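Local coordinates for protein chymotrypsin-like serine protease (Equine arteritis virus, PDB 1MBM) that probably cleaves the viral replicase polyprotein as a small serine endopeptidase of chymotrypsin-like fold with an alpha/beta C-terminal extension, at residues A[28-33]-A[59-64]; A[38-43]-A[51-56]; A[156-161]-A[182-187]; A[102-107]-A[150-155]; A[88-93]-A[117-122]. All blocks are in the same frame, centred on the assembly; numbering follows the deposited sequence.

Interaction 1 of 5, residues A[28-33]-A[59-64]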
# COMPACT_ATOMS: atom_id res chain seq x y z
N VAL A 28 -3.32 -7.04 12.77
CA VAL A 28 -2.38 -5.95 12.53
C VAL A 28 -1.47 -6.29 11.34
O VAL A 28 -0.74 -7.26 11.39
CB VAL A 28 -1.53 -5.67 13.79
CG1 VAL A 28 -0.49 -4.56 13.54
CG2 VAL A 28 -2.43 -5.32 14.99
N LEU A 29 -1.49 -5.46 10.30
CA LEU A 29 -0.64 -5.67 9.13
C LEU A 29 0.49 -4.65 9.02
O LEU A 29 0.30 -3.49 9.37
CB LEU A 29 -1.45 -5.57 7.85
CG LEU A 29 -2.72 -6.40 7.77
CD1 LEU A 29 -3.44 -6.12 6.44
CD2 LEU A 29 -2.41 -7.89 7.95
N THR A 30 1.63 -5.09 8.52
CA THR A 30 2.79 -4.23 8.27
C THR A 30 3.74 -5.00 7.35
O THR A 30 3.36 -6.05 6.81
CB THR A 30 3.48 -3.78 9.61
OG1 THR A 30 4.49 -2.79 9.36
CG2 THR A 30 4.27 -4.94 10.27
N ALA A 31 4.93 -4.45 7.13
CA ALA A 31 5.93 -5.09 6.27
C ALA A 31 6.91 -5.92 7.09
O ALA A 31 7.35 -5.50 8.16
CB ALA A 31 6.67 -4.04 5.45
N SER A 32 7.29 -7.08 6.57
CA SER A 32 8.22 -7.97 7.27
C SER A 32 9.58 -7.32 7.56
O SER A 32 10.15 -7.52 8.63
CB SER A 32 8.42 -9.26 6.48
OG SER A 32 7.17 -9.87 6.21
N HIS A 33 10.11 -6.54 6.62
CA HIS A 33 11.42 -5.94 6.83
C HIS A 33 11.39 -4.83 7.90
O HIS A 33 12.42 -4.47 8.46
CB HIS A 33 12.04 -5.45 5.52
CG HIS A 33 11.43 -4.19 4.99
ND1 HIS A 33 10.28 -4.18 4.23
CD2 HIS A 33 11.81 -2.89 5.10
CE1 HIS A 33 9.98 -2.94 3.90
NE2 HIS A 33 10.89 -2.14 4.42
N ASP A 59 7.39 -10.14 2.15
CA ASP A 59 7.40 -8.89 2.93
C ASP A 59 6.03 -8.54 3.56
O ASP A 59 5.89 -7.49 4.17
CB ASP A 59 7.91 -7.72 2.07
CG ASP A 59 8.35 -6.52 2.90
OD1 ASP A 59 9.08 -6.68 3.92
OD2 ASP A 59 8.02 -5.36 2.60
N PHE A 60 5.03 -9.41 3.38
CA PHE A 60 3.71 -9.20 4.01
C PHE A 60 3.72 -9.79 5.42
O PHE A 60 3.96 -10.98 5.58
CB PHE A 60 2.61 -9.90 3.19
CG PHE A 60 1.21 -9.61 3.69
CD1 PHE A 60 0.63 -10.37 4.69
CD2 PHE A 60 0.48 -8.55 3.15
CE1 PHE A 60 -0.66 -10.11 5.15
CE2 PHE A 60 -0.80 -8.27 3.61
CZ PHE A 60 -1.37 -9.05 4.61
N ALA A 61 3.47 -8.96 6.43
CA ALA A 61 3.50 -9.41 7.83
C ALA A 61 2.17 -9.20 8.55
O ALA A 61 1.60 -8.12 8.53
CB ALA A 61 4.62 -8.71 8.59
N GLU A 62 1.67 -10.24 9.21
CA GLU A 62 0.39 -10.16 9.90
C GLU A 62 0.48 -10.66 11.33
O GLU A 62 0.98 -11.76 11.59
CB GLU A 62 -0.66 -10.98 9.13
CG GLU A 62 -1.95 -11.25 9.90
CD GLU A 62 -2.90 -12.16 9.12
OE1 GLU A 62 -3.31 -11.80 8.01
OE2 GLU A 62 -3.22 -13.26 9.61
N ALA A 63 -0.04 -9.85 12.26
CA ALA A 63 -0.14 -10.24 13.67
C ALA A 63 -1.60 -10.28 14.07
O ALA A 63 -2.43 -9.58 13.48
CB ALA A 63 0.59 -9.25 14.57
N VAL A 64 -1.92 -11.10 15.06
CA VAL A 64 -3.27 -11.14 15.61
C VAL A 64 -3.22 -10.87 17.11
O VAL A 64 -2.24 -11.19 17.78
CB VAL A 64 -4.00 -12.47 15.32
CG1 VAL A 64 -4.15 -12.69 13.82
CG2 VAL A 64 -3.31 -13.65 15.99

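Interaction 2 of 5, residues A[38-43]-A[51-56]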
# COMPACT_ATOMS: atom_id res chain seq x y z
N ALA A 38 13.84 -11.10 14.21
CA ALA A 38 13.39 -11.48 15.54
C ALA A 38 11.86 -11.62 15.61
O ALA A 38 11.33 -12.06 16.63
CB ALA A 38 13.90 -10.50 16.58
N ASN A 39 11.18 -11.26 14.52
CA ASN A 39 9.73 -11.41 14.37
C ASN A 39 8.84 -10.65 15.36
O ASN A 39 7.63 -10.86 15.40
CB ASN A 39 9.33 -12.89 14.33
CG ASN A 39 9.23 -13.44 12.92
OD1 ASN A 39 10.12 -14.15 12.44
ND2 ASN A 39 8.14 -13.12 12.25
N MET A 40 9.45 -9.75 16.13
CA MET A 40 8.72 -8.97 17.12
C MET A 40 8.75 -7.48 16.78
O MET A 40 9.76 -6.98 16.27
CB MET A 40 9.33 -9.21 18.49
CG MET A 40 8.35 -9.12 19.63
SD MET A 40 8.93 -9.99 21.10
CE MET A 40 10.38 -8.99 21.54
N ALA A 41 7.65 -6.78 17.04
CA ALA A 41 7.59 -5.35 16.77
C ALA A 41 6.49 -4.66 17.57
O ALA A 41 5.47 -5.26 17.92
CB ALA A 41 7.41 -5.08 15.29
N THR A 42 6.68 -3.38 17.84
CA THR A 42 5.73 -2.65 18.66
C THR A 42 4.88 -1.71 17.80
O THR A 42 5.41 -0.92 17.02
CB THR A 42 6.46 -1.87 19.76
OG1 THR A 42 7.11 -2.80 20.66
CG2 THR A 42 5.45 -1.17 20.65
N LEU A 43 3.56 -1.81 17.96
CA LEU A 43 2.60 -0.96 17.27
C LEU A 43 2.20 0.20 18.18
O LEU A 43 1.96 0.01 19.37
CB LEU A 43 1.34 -1.77 16.92
CG LEU A 43 0.09 -0.98 16.52
CD1 LEU A 43 0.30 -0.32 15.16
CD2 LEU A 43 -1.14 -1.88 16.50
N THR A 51 3.24 -4.73 21.89
CA THR A 51 4.28 -5.49 21.21
C THR A 51 3.62 -6.73 20.61
O THR A 51 2.82 -7.39 21.28
CB THR A 51 5.40 -5.85 22.17
OG1 THR A 51 5.97 -4.65 22.69
CG2 THR A 51 6.56 -6.47 21.42
N LEU A 52 3.92 -7.03 19.35
CA LEU A 52 3.30 -8.15 18.65
C LEU A 52 4.30 -9.08 17.94
O LEU A 52 5.40 -8.66 17.60
CB LEU A 52 2.35 -7.60 17.60
CG LEU A 52 1.33 -6.59 18.11
CD1 LEU A 52 0.93 -5.61 17.01
CD2 LEU A 52 0.14 -7.31 18.66
N THR A 53 3.87 -10.32 17.71
CA THR A 53 4.63 -11.31 16.95
C THR A 53 3.93 -11.49 15.60
O THR A 53 2.69 -11.55 15.55
CB THR A 53 4.69 -12.65 17.73
OG1 THR A 53 5.72 -12.57 18.72
CG2 THR A 53 5.17 -13.78 16.85
N PHE A 54 4.70 -11.58 14.51
CA PHE A 54 4.12 -11.59 13.17
C PHE A 54 4.39 -12.85 12.35
O PHE A 54 5.51 -13.36 12.32
CB PHE A 54 4.68 -10.41 12.36
CG PHE A 54 4.22 -9.07 12.85
CD1 PHE A 54 4.82 -8.47 13.96
CD2 PHE A 54 3.20 -8.39 12.20
CE1 PHE A 54 4.40 -7.22 14.42
CE2 PHE A 54 2.76 -7.15 12.66
CZ PHE A 54 3.38 -6.57 13.77
N LYS A 55 3.37 -13.35 11.68
CA LYS A 55 3.58 -14.41 10.71
C LYS A 55 3.84 -13.72 9.37
O LYS A 55 3.20 -12.72 9.04
CB LYS A 55 2.37 -15.35 10.63
CG LYS A 55 1.92 -15.85 12.01
CD LYS A 55 1.40 -17.28 11.97
CE LYS A 55 0.29 -17.45 10.94
NZ LYS A 55 -0.10 -18.89 10.82
N LYS A 56 4.80 -14.24 8.62
CA LYS A 56 5.24 -13.57 7.40
C LYS A 56 5.08 -14.40 6.15
O LYS A 56 5.19 -15.63 6.18
CB LYS A 56 6.71 -13.18 7.55
CG LYS A 56 6.98 -12.17 8.63
CD LYS A 56 8.45 -12.21 9.01
CE LYS A 56 8.86 -11.03 9.88
NZ LYS A 56 10.28 -11.22 10.32

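Interaction 3 of 5, residues A[156-161]-A[182-187]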
# COMPACT_ATOMS: atom_id res chain seq x y z
N SER A 156 -1.62 -0.81 -23.08
CA SER A 156 -2.20 -1.90 -22.30
C SER A 156 -2.79 -1.38 -20.98
O SER A 156 -3.90 -1.75 -20.61
CB SER A 156 -1.17 -3.01 -22.03
OG SER A 156 -1.61 -3.88 -21.00
N LEU A 157 -2.04 -0.51 -20.31
CA LEU A 157 -2.49 0.12 -19.07
C LEU A 157 -3.76 0.95 -19.33
O LEU A 157 -4.70 0.94 -18.53
CB LEU A 157 -1.37 1.03 -18.55
CG LEU A 157 -1.29 1.52 -17.10
CD1 LEU A 157 -1.54 0.40 -16.09
CD2 LEU A 157 0.08 2.15 -16.88
N SER A 158 -3.78 1.65 -20.46
CA SER A 158 -4.89 2.54 -20.83
C SER A 158 -6.27 1.88 -20.96
O SER A 158 -7.29 2.52 -20.73
CB SER A 158 -4.54 3.31 -22.10
OG SER A 158 -3.44 4.17 -21.85
N LYS A 159 -6.29 0.60 -21.32
CA LYS A 159 -7.53 -0.17 -21.42
C LYS A 159 -8.36 -0.13 -20.13
O LYS A 159 -9.59 -0.25 -20.17
CB LYS A 159 -7.21 -1.64 -21.71
CG LYS A 159 -6.74 -1.94 -23.11
CD LYS A 159 -6.55 -3.45 -23.30
CE LYS A 159 -5.78 -4.04 -22.12
NZ LYS A 159 -5.54 -5.50 -22.26
N HIS A 160 -7.68 0.05 -19.00
CA HIS A 160 -8.34 0.01 -17.70
C HIS A 160 -8.84 1.35 -17.17
O HIS A 160 -9.32 1.42 -16.03
CB HIS A 160 -7.38 -0.62 -16.69
CG HIS A 160 -6.90 -1.97 -17.10
ND1 HIS A 160 -7.67 -3.10 -16.94
CD2 HIS A 160 -5.74 -2.37 -17.67
CE1 HIS A 160 -7.00 -4.15 -17.38
NE2 HIS A 160 -5.83 -3.73 -17.83
N PHE A 161 -8.73 2.40 -17.97
CA PHE A 161 -9.07 3.73 -17.48
C PHE A 161 -10.04 4.50 -18.35
O PHE A 161 -9.96 4.46 -19.57
CB PHE A 161 -7.79 4.55 -17.29
CG PHE A 161 -6.93 4.06 -16.17
CD1 PHE A 161 -6.00 3.04 -16.38
CD2 PHE A 161 -7.05 4.60 -14.90
CE1 PHE A 161 -5.20 2.57 -15.34
CE2 PHE A 161 -6.27 4.15 -13.85
CZ PHE A 161 -5.34 3.13 -14.07
N ALA A 182 -0.78 9.55 -26.02
CA ALA A 182 -1.89 10.04 -25.20
C ALA A 182 -2.55 8.91 -24.44
O ALA A 182 -2.56 7.77 -24.90
CB ALA A 182 -2.92 10.80 -26.06
N VAL A 183 -3.10 9.23 -23.27
CA VAL A 183 -3.76 8.24 -22.41
C VAL A 183 -5.08 8.80 -21.88
O VAL A 183 -5.28 10.01 -21.88
CB VAL A 183 -2.86 7.83 -21.22
CG1 VAL A 183 -1.57 7.14 -21.68
CG2 VAL A 183 -2.55 9.02 -20.32
N PRO A 184 -6.01 7.93 -21.46
CA PRO A 184 -7.26 8.38 -20.84
C PRO A 184 -6.99 9.29 -19.65
O PRO A 184 -6.06 9.04 -18.87
CB PRO A 184 -7.89 7.08 -20.35
CG PRO A 184 -7.40 6.05 -21.34
CD PRO A 184 -5.97 6.46 -21.61
N ARG A 185 -7.80 10.34 -19.54
CA ARG A 185 -7.66 11.36 -18.51
C ARG A 185 -7.46 10.86 -17.08
O ARG A 185 -6.65 11.42 -16.34
CB ARG A 185 -8.86 12.31 -18.55
CG ARG A 185 -8.72 13.53 -17.65
CD ARG A 185 -10.00 14.33 -17.52
NE ARG A 185 -10.09 15.40 -18.50
CZ ARG A 185 -11.21 15.75 -19.14
NH1 ARG A 185 -12.35 15.09 -18.93
NH2 ARG A 185 -11.19 16.75 -20.01
N SER A 186 -8.20 9.83 -16.69
CA SER A 186 -8.07 9.29 -15.34
C SER A 186 -6.69 8.68 -15.10
O SER A 186 -6.15 8.80 -14.01
CB SER A 186 -9.20 8.32 -14.97
OG SER A 186 -9.13 7.13 -15.74
N LEU A 187 -6.11 8.04 -16.12
CA LEU A 187 -4.75 7.51 -16.00
C LEU A 187 -3.73 8.65 -15.84
O LEU A 187 -2.87 8.59 -14.95
CB LEU A 187 -4.39 6.59 -17.18
CG LEU A 187 -2.97 5.98 -17.23
CD1 LEU A 187 -2.56 5.38 -15.89
CD2 LEU A 187 -2.86 4.92 -18.35

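Interaction 4 of 5, residues A[102-107]-A[150-155]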
# COMPACT_ATOMS: atom_id res chain seq x y z
N GLY A 102 -0.58 -5.25 -11.35
CA GLY A 102 0.32 -6.34 -10.99
C GLY A 102 1.74 -6.06 -11.46
O GLY A 102 2.71 -6.42 -10.81
N GLU A 103 1.85 -5.38 -12.59
CA GLU A 103 3.14 -5.11 -13.20
C GLU A 103 3.84 -3.87 -12.67
O GLU A 103 5.06 -3.87 -12.50
CB GLU A 103 2.99 -4.97 -14.72
CG GLU A 103 2.58 -6.24 -15.44
CD GLU A 103 1.07 -6.45 -15.50
OE1 GLU A 103 0.30 -5.63 -14.93
OE2 GLU A 103 0.64 -7.44 -16.13
N VAL A 104 3.09 -2.79 -12.47
CA VAL A 104 3.66 -1.49 -12.12
C VAL A 104 2.81 -0.75 -11.07
O VAL A 104 1.59 -0.64 -11.22
CB VAL A 104 3.81 -0.59 -13.38
CG1 VAL A 104 4.30 0.81 -13.01
CG2 VAL A 104 4.77 -1.21 -14.42
N CYS A 105 3.45 -0.24 -10.02
CA CYS A 105 2.75 0.54 -9.02
C CYS A 105 3.47 1.88 -8.82
O CYS A 105 4.69 1.91 -8.68
CB CYS A 105 2.65 -0.20 -7.68
SG CYS A 105 1.75 -1.78 -7.68
N LEU A 106 2.71 2.97 -8.79
CA LEU A 106 3.27 4.31 -8.60
C LEU A 106 2.62 5.00 -7.40
O LEU A 106 1.41 5.02 -7.28
CB LEU A 106 3.04 5.17 -9.84
CG LEU A 106 3.44 4.59 -11.19
CD1 LEU A 106 3.07 5.55 -12.29
CD2 LEU A 106 4.93 4.30 -11.20
N ALA A 107 3.43 5.56 -6.52
CA ALA A 107 2.93 6.28 -5.36
C ALA A 107 4.09 7.05 -4.76
O ALA A 107 5.22 6.58 -4.80
CB ALA A 107 2.34 5.32 -4.33
N ASP A 150 7.44 -5.61 -12.76
CA ASP A 150 7.44 -5.97 -14.18
C ASP A 150 7.28 -4.74 -15.07
O ASP A 150 7.50 -3.62 -14.63
CB ASP A 150 6.31 -6.96 -14.48
CG ASP A 150 6.29 -8.12 -13.51
OD1 ASP A 150 7.37 -8.67 -13.19
OD2 ASP A 150 5.22 -8.55 -13.01
N THR A 151 6.90 -4.96 -16.33
CA THR A 151 6.66 -3.85 -17.25
C THR A 151 5.28 -3.92 -17.84
O THR A 151 4.65 -4.97 -17.83
CB THR A 151 7.67 -3.80 -18.42
OG1 THR A 151 7.45 -4.89 -19.32
CG2 THR A 151 9.10 -3.98 -17.95
N VAL A 152 4.82 -2.79 -18.36
CA VAL A 152 3.54 -2.74 -19.06
C VAL A 152 3.58 -1.56 -20.04
O VAL A 152 4.25 -0.56 -19.78
CB VAL A 152 2.34 -2.58 -18.08
CG1 VAL A 152 2.35 -1.18 -17.44
CG2 VAL A 152 1.01 -2.85 -18.80
N THR A 153 2.91 -1.69 -21.19
CA THR A 153 2.87 -0.58 -22.14
C THR A 153 1.81 0.40 -21.68
O THR A 153 0.92 0.06 -20.90
CB THR A 153 2.54 -1.05 -23.55
OG1 THR A 153 1.32 -1.80 -23.53
CG2 THR A 153 3.59 -2.05 -24.08
N LEU A 154 1.91 1.64 -22.16
CA LEU A 154 0.91 2.63 -21.82
C LEU A 154 -0.43 2.26 -22.43
O LEU A 154 -1.47 2.47 -21.82
CB LEU A 154 1.32 4.03 -22.27
CG LEU A 154 2.16 4.90 -21.33
CD1 LEU A 154 2.51 6.23 -22.01
CD2 LEU A 154 1.42 5.16 -20.02
N SER A 155 -0.40 1.70 -23.64
CA SER A 155 -1.64 1.30 -24.30
C SER A 155 -2.36 0.21 -23.52
O SER A 155 -3.57 0.30 -23.29
CB SER A 155 -1.39 0.86 -25.74
OG SER A 155 -0.53 -0.26 -25.78

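Interaction 5 of 5, residues A[88-93]-A[117-122]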
# COMPACT_ATOMS: atom_id res chain seq x y z
N SER A 88 -5.24 3.38 -2.56
CA SER A 88 -4.83 4.29 -1.52
C SER A 88 -3.77 3.62 -0.66
O SER A 88 -3.97 2.50 -0.18
CB SER A 88 -6.02 4.69 -0.63
OG SER A 88 -6.98 5.48 -1.33
N TRP A 89 -2.63 4.30 -0.53
CA TRP A 89 -1.56 3.91 0.37
C TRP A 89 -1.90 4.62 1.67
O TRP A 89 -1.85 5.85 1.73
CB TRP A 89 -0.21 4.42 -0.14
CG TRP A 89 0.52 3.47 -1.07
CD1 TRP A 89 1.69 2.81 -0.80
CD2 TRP A 89 0.15 3.10 -2.40
NE1 TRP A 89 2.06 2.04 -1.88
CE2 TRP A 89 1.13 2.20 -2.88
CE3 TRP A 89 -0.92 3.42 -3.24
CZ2 TRP A 89 1.08 1.63 -4.15
CZ3 TRP A 89 -0.98 2.85 -4.50
CH2 TRP A 89 0.01 1.97 -4.94
N CYS A 90 -2.26 3.86 2.70
CA CYS A 90 -2.72 4.45 3.96
C CYS A 90 -1.57 4.74 4.91
O CYS A 90 -1.32 3.98 5.84
CB CYS A 90 -3.74 3.52 4.63
SG CYS A 90 -5.13 3.06 3.54
N THR A 91 -0.88 5.85 4.67
CA THR A 91 0.27 6.19 5.51
C THR A 91 -0.16 6.85 6.81
O THR A 91 -1.32 7.24 6.98
CB THR A 91 1.27 7.09 4.76
OG1 THR A 91 0.83 8.46 4.80
CG2 THR A 91 1.29 6.76 3.28
N ALA A 92 0.80 7.01 7.71
CA ALA A 92 0.52 7.67 8.98
C ALA A 92 0.29 9.18 8.85
O ALA A 92 -0.07 9.84 9.83
CB ALA A 92 1.63 7.39 9.95
N THR A 93 0.48 9.74 7.66
CA THR A 93 0.23 11.16 7.46
C THR A 93 -0.79 11.40 6.37
O THR A 93 -0.76 12.41 5.68
CB THR A 93 1.52 11.94 7.12
OG1 THR A 93 2.31 11.18 6.20
CG2 THR A 93 2.42 12.06 8.36
N ALA A 117 -0.94 -0.11 4.54
CA ALA A 117 -1.89 -0.95 3.81
C ALA A 117 -2.13 -0.26 2.49
O ALA A 117 -2.18 0.97 2.43
CB ALA A 117 -3.20 -1.08 4.57
N VAL A 118 -2.21 -1.04 1.42
CA VAL A 118 -2.57 -0.50 0.13
C VAL A 118 -3.98 -1.02 -0.12
O VAL A 118 -4.21 -2.22 -0.15
CB VAL A 118 -1.59 -0.95 -0.97
CG1 VAL A 118 -1.97 -0.36 -2.30
CG2 VAL A 118 -0.17 -0.55 -0.62
N VAL A 119 -4.95 -0.12 -0.25
CA VAL A 119 -6.33 -0.56 -0.35
C VAL A 119 -7.05 -0.07 -1.60
O VAL A 119 -6.72 0.98 -2.15
CB VAL A 119 -7.19 -0.17 0.91
CG1 VAL A 119 -6.47 -0.56 2.23
CG2 VAL A 119 -7.53 1.30 0.92
N GLN A 120 -8.03 -0.86 -2.03
CA GLN A 120 -8.90 -0.52 -3.15
C GLN A 120 -10.31 -0.79 -2.63
O GLN A 120 -10.63 -1.92 -2.26
CB GLN A 120 -8.58 -1.38 -4.38
CG GLN A 120 -7.28 -1.00 -5.06
CD GLN A 120 -7.03 -1.72 -6.38
OE1 GLN A 120 -7.08 -2.95 -6.44
NE2 GLN A 120 -6.73 -0.96 -7.43
N GLY A 121 -11.13 0.25 -2.56
CA GLY A 121 -12.45 0.13 -1.98
C GLY A 121 -12.31 -0.14 -0.49
O GLY A 121 -11.58 0.55 0.20
N ASP A 122 -12.99 -1.18 -0.01
CA ASP A 122 -12.93 -1.56 1.39
C ASP A 122 -11.98 -2.75 1.62
O ASP A 122 -12.02 -3.40 2.67
CB ASP A 122 -14.34 -1.91 1.91
CG ASP A 122 -14.92 -3.16 1.25
OD1 ASP A 122 -14.34 -3.66 0.26
OD2 ASP A 122 -15.97 -3.71 1.65
O HOH W 1 -1.46 1.46 6.99

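Interaction 1 of 5, residues A[28-33]-A[59-64]
Strands 28-31 and 60-64 run antiparallel with their axes 4.8 Å apart, tied by two-way backbone bonds between Val28 and Ala63 and between Thr30 and Ala61; beyond them the N-H of Ser32, where a helix starts, donates to Asp59 O, from above the carbonyl plane. The business end is His33 with Asp59. Asp59 holds CG anti to its backbone N (chi1 -162°), which swings the carboxylate in at the edge of the imidazole, the two planes 24° apart. His33 ND1 donates to the syn lone pair of Asp59 OD1 at 2.8 Å, in the ring plane, and more weakly to OD2. Asp59 OD1 also takes the backbone N-H of His33 at 2.9 Å, so two donors fix its position. This barrel pair thus carries the His and Asp of what, in a chymotrypsin-like protease, is probably the Ser-His-Asp triad: His33 NE2 makes a weak hydrogen bond to Ser114 OG, and Thr129 OG1 bonds Asp59 OD2. The carboxylate would be expected to raise the basicity of the imidazole. Further along, Leu29 CD2 touches both Phe60 CZ and Glu62 CB, 3.7 Å from each, while the Glu62 carboxylate runs on to a salt bridge with Arg22.

Interaction 2 of 5, residues A[38-43]-A[51-56]
The Phe54 ring has Asn39 O at its edge, in plane, with CD1 as the nearest ring atom, and the methyl of Ala41 comes in obliquely, CB lying 3.8 Å from Phe54 CE1. The carboxamide of Asn39 is the other flat group: it meets the extended chain of Lys56 tip to tip, and its ND2 approaches Lys56 CE to 3.2 Å. They sit on, and just before, the beta hairpin of strands 40-45 and 48-57 in the six-stranded antiparallel barrel, where strand 40-45 also bonds to strand 6-10 through Thr42 and Ala10. Ala41 and Leu52 form its hydrogen-bonded pair, Ala41 N donating to Leu52 O nearly along the C=O axis and Leu52 N returning to Ala41 O at 2.8 Å. A further bond, Phe54 N to Asn39 O, carries the pairing beyond the strand 40-45, and holds the carbonyl at the ring edge.

The hairpin has two distinct faces. Ala41 and Leu52 point into the barrel, where Leu52 CD1 packs on Leu43 CB at 3.9 Å and Phe54 goes on to touch Ala61 and Ala63 of the next strand. Met40, Thr42, Thr51 and Thr53 occupy the other face. Lys56 NZ hydrogen-bonds to Gly36 O, just ahead of 38-43 in the chain. At the far end Thr42 and Thr51 both carry OG1 anti to the carbonyl carbon, and their hydroxyls share a hydrogen bond, OG1 to OG1, of 3.0 Å.

Interaction 3 of 5, residues A[156-161]-A[182-187]
Phe161 and Leu187 carry this contact, with Ser158 wedged in beside them against Pro184. The Phe161 side chain stands at about a right angle to that of Leu187, and one face of its ring receives Leu187 CB in a CH-pi contact, 4.0 Å from the ring centroid and 23° off the normal. The methyl Leu187 CD1 continues along the ring to CE1 at 3.9 Å. Leu187 has CG anti to its backbone N (chi1 178°), which sends the other branch, CD2, across to Leu157 CG, also 3.9 Å away, and close to Ser158 OG.

At the Phe161 edge, in plane, lies Ser186 OG, 3.4 Å from Phe161 CD2; this hydroxyl is committed to Thr162 O, so it meets the ring as a van der Waals neighbour. Ser158 likewise spends its hydroxyl inside its own helix, on Leu154 O, and presents CB to the proline ring, with a tight 3.5 Å between Ser158 CB and Pro184 CD. Pro184 CB lies 3.4 Å from Phe161 O. A type I turn from Ser158 to Phe161 brings the aromatic ring round to the start of helix 185-192, whose N-cap position Pro184 holds. The turn after helix 154-158 thus packs its apolar side chains on the strand-to-helix junction 183-187, consistent with the alpha/beta C-terminal extension that this arterivirus protease adds to the chymotrypsin-like fold.

Interaction 4 of 5, residues A[102-107]-A[150-155]
One hydrogen bond joins the segments: Asp150 N donates to Glu103 O at 3.0 Å, lying in the carbonyl plane on a lone pair, though bent to 140° at the hydrogen. Around it the side chains meet through carbon. Glu103 has CG anti to its carbonyl carbon, which lays CB and CG alongside the backbone of 150-152, and the bend at chi2 then turns the carboxylate; CG is 3.4 Å from Thr151 O, and Glu103 CB is 3.9 Å from Asp150 CB. The two carboxylates stay apart, Glu103 OE2 and Asp150 OD2 being 5.7 Å from each other with planes turned 73°, so like charges do not come into contact.

On the inner side Val104 CG2 is the busy branch. It lies 3.6 Å from Asp150 O and 3.9 Å from Val152 CG1, the two valines crossing obliquely. Val152 places CG1 between its backbone N and carbonyl carbon (chi1 70°), the crowded position, and that is the branch that meets Val104.

Further out, the backbone of Gly102 bonds with Gly148, and Val104 O accepts from Ser101 OG, which bind 102-104 to its neighbours. Val152 is held by backbone bonding with Asn175, in the short parallel pairing of strands 152-153 and 176-177, and Val104 also touches Ile176. Past Val152, Thr153 is the N-cap of helix 154-158, its OG1 accepting from Ser156 N. The contact is largely on the surface, a seam at which the chain leaves the second barrel's sheet and enters the region consistent with the alpha/beta C-terminal extension of this enzyme.

Interaction 5 of 5, residues A[88-93]-A[117-122]
Strands 85-91 and 117-120 are antiparallel neighbours in the second sheet of this protease, and the centre of this contact lies about 6 Å from the centre of the chain. Ser88 and Val119 form a hydrogen-bonded pair, each N-H giving a 2.8 Å bond to the other's carbonyl oxygen, both in the carbonyl plane. Next to it Cys90 N donates to Ala117 O at 2.9 Å, almost straight (178°) and nearly along the C=O axis. There the strands part: a water bridges the gap, donating a hydrogen bond to Cys90 O and accepting one from Ala117 N.

Trp89 and Val118, the non-hydrogen-bonded pair, point the same way, side by side into the interior of what is the second barrel of the chymotrypsin-like fold. Val118 has CG1 anti to its backbone N, so both methyls sit over one face of the indole: CG2 lies 3.7 Å from the centroid of the five-membered ring, 12° off its normal, and CG1 over the six-membered ring. The His128 ring meets Trp89 with planes about 70° apart. Across on the other face of the sheet Cys90 SG touches Val119 CG2 at 4.0 Å. Thr91 OG1 closes an ST turn by accepting from Thr93 N.

In the fold
Interactions 1 and 2 share the six-stranded barrel: strands 25-31, 60-65, 48-57 and 40-45 lie in that order across it, the centres are about 8 Å apart, and the hairpin of interaction 2 falls within the chain between the two strands of interaction 1. Interaction 5 belongs to the second sheet, about 15 Å centre to centre from interaction 1. Interaction 4 reaches that sheet too and touches interaction 5, where Ala107 packs on Trp89; their segments alternate along the chain. Interactions 3 and 4, centres about 12 Å apart, both use helix 154-158. The centres of interactions 3 and 1 are about 32 Å apart, so the C-terminal packing is remote from the probable catalytic His-Asp pair.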